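PDB 2FCL: hypothetical protein TM1012 from Thermotoga maritima, which is a putative nucleotidyltransferase, probably transferring a nucleotide onto an acceptor as its aminoglycoside adenylyltransferase relatives do. Local coordinates for residues D61-G64 / A65-E69. Residues are numbered along the deposited sequence; the frame is centred on the assembly and turned at random.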
loop_
_atom_site.group_PDB
_atom_site.type_symbol
_atom_site.label_atom_id
_atom_site.label_comp_id
_atom_site.label_asym_id
_atom_site.label_seq_id
_atom_site.Cartn_x
_atom_site.Cartn_y
_atom_site.Cartn_z
ATOM N N ASP A 61 3.944 7.154 6.346
ATOM C CA ASP A 61 3.626 7.870 7.580
ATOM C C ASP A 61 3.063 9.247 7.237
ATOM O O ASP A 61 2.856 9.556 6.067
ATOM C CB ASP A 61 4.835 7.884 8.524
ATOM C CG ASP A 61 6.096 8.423 7.898
ATOM O OD1 ASP A 61 6.019 9.091 6.857
ATOM O OD2 ASP A 61 7.194 8.177 8.471
ATOM N N GLU A 62 2.753 10.073 8.235
ATOM C CA GLU A 62 2.110 11.340 7.956
ATOM C C GLU A 62 2.991 12.217 7.067
ATOM O O GLU A 62 2.556 12.716 6.022
ATOM C CB GLU A 62 1.756 12.059 9.268
ATOM C CG GLU A 62 1.161 13.441 9.052
ATOM C CD GLU A 62 0.819 14.138 10.341
ATOM O OE1 GLU A 62 0.808 13.473 11.388
ATOM O OE2 GLU A 62 0.550 15.350 10.278
ATOM N N GLU A 63 4.248 12.387 7.452
ATOM C CA GLU A 63 5.163 13.239 6.712
ATOM C C GLU A 63 5.354 12.671 5.314
ATOM O O GLU A 63 5.442 13.422 4.341
ATOM C CB GLU A 63 6.519 13.336 7.431
ATOM C CG GLU A 63 7.619 14.071 6.675
ATOM C CD GLU A 63 8.984 13.893 7.320
ATOM O OE1 GLU A 63 9.099 14.167 8.536
ATOM O OE2 GLU A 63 9.927 13.463 6.616
ATOM N N GLY A 64 5.429 11.347 5.219
ATOM C CA GLY A 64 5.674 10.696 3.942
ATOM C C GLY A 64 4.566 10.928 2.939
ATOM O O GLY A 64 4.825 11.034 1.760
ATOM N N ALA A 65 3.325 11.007 3.407
ATOM C CA ALA A 65 2.225 11.184 2.471
ATOM C C ALA A 65 2.356 12.519 1.732
ATOM O O ALA A 65 2.172 12.585 0.518
ATOM C CB ALA A 65 0.894 11.105 3.192
ATOM N N TYR A 66 2.662 13.579 2.473
ATOM C CA TYR A 66 2.838 14.905 1.893
ATOM C C TYR A 66 4.096 14.986 1.051
ATOM O O TYR A 66 4.105 15.652 0.025
ATOM C CB TYR A 66 2.749 16.003 2.981
ATOM C CG TYR A 66 1.404 15.976 3.663
ATOM C CD1 TYR A 66 0.305 16.596 3.098
ATOM C CD2 TYR A 66 1.220 15.273 4.842
ATOM C CE1 TYR A 66 -0.928 16.527 3.690
ATOM C CE2 TYR A 66 -0.010 15.190 5.440
ATOM C CZ TYR A 66 -1.082 15.825 4.851
ATOM O OH TYR A 66 -2.319 15.733 5.417
ATOM N N GLU A 67 5.146 14.271 1.446
ATOM C CA GLU A 67 6.351 14.195 0.633
ATOM C C GLU A 67 6.114 13.477 -0.689
ATOM O O GLU A 67 6.603 13.917 -1.729
ATOM C CB GLU A 67 7.507 13.528 1.406
ATOM C CG GLU A 67 8.274 14.447 2.342
ATOM C CD GLU A 67 9.061 15.491 1.564
ATOM O OE1 GLU A 67 8.476 16.517 1.156
ATOM O OE2 GLU A 67 10.250 15.244 1.307
ATOM N N ILE A 68 5.402 12.349 -0.648
ATOM C CA ILE A 68 5.095 11.625 -1.882
ATOM C C ILE A 68 4.285 12.502 -2.834
ATOM O O ILE A 68 4.571 12.581 -4.020
ATOM C CB ILE A 68 4.374 10.288 -1.561
ATOM C CG1 ILE A 68 5.350 9.339 -0.872
ATOM C CG2 ILE A 68 3.779 9.657 -2.810
ATOM C CD1 ILE A 68 4.714 8.106 -0.300
ATOM N N GLU A 69 3.290 13.203 -2.307
ATOM C CA GLU A 69 2.520 14.122 -3.128
ATOM C C GLU A 69 3.436 15.162 -3.798
ATOM O O GLU A 69 3.287 15.456 -4.980
ATOM C CB GLU A 69 1.467 14.825 -2.263
ATOM C CG GLU A 69 0.728 15.944 -2.928
ATOM C CD GLU A 69 -0.285 16.545 -1.977
ATOM O OE1 GLU A 69 0.094 17.086 -0.909
ATOM O OE2 GLU A 69 -1.455 16.416 -2.273
#
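Asp61 and Ala65 meet in the capped first turns of helix 62-71, a local contact within one helix that lies against the mixed sheet of this fold, consistent with the nucleotidyltransferase clan, just after strand 57-60. Asp61 is the N-cap and illustrates how a helix start is satisfied: its backbone O accepts from Ala65 N at 3.1 Å, while OD1 takes the N-H of Gly64 at 2.8 Å. With CG set between the backbone N and the carbonyl carbon (chi1 54°), the carboxylate of Asp61 turns forward along the chain and OD1 meets Gly64 N nearly along its C-O axis; OD2 is held by Asn35. Beyond the cap, Glu67 N bonds to Glu63 O at 3.0 Å, and Ile68 N reaches Gly64 O at 2.8 Å.

Tyr66 leans back along the helix, CG beside its own backbone N (chi1 -60°), so that Glu62 O sits at the ring edge, 3.1 Å from CD2. The extended chain of Glu62 runs obliquely to the tyrosine, its carboxylate plane 63° from the ring plane, with CG 4.2 Å from Tyr66 CE2. At the far end of the ring the hydroxyl is hydrogen-bonded to His91 of strand 89-94. An alanine at this position would strip the ring from Glu62 and is likely to leave His91 ND1 without its hydroxyl mate. On the sheet-facing side, Ala65 and Ile68 pack on Thr60 and Ile104, and Ile68 CG1 lies 3.2 Å from Gly64 O.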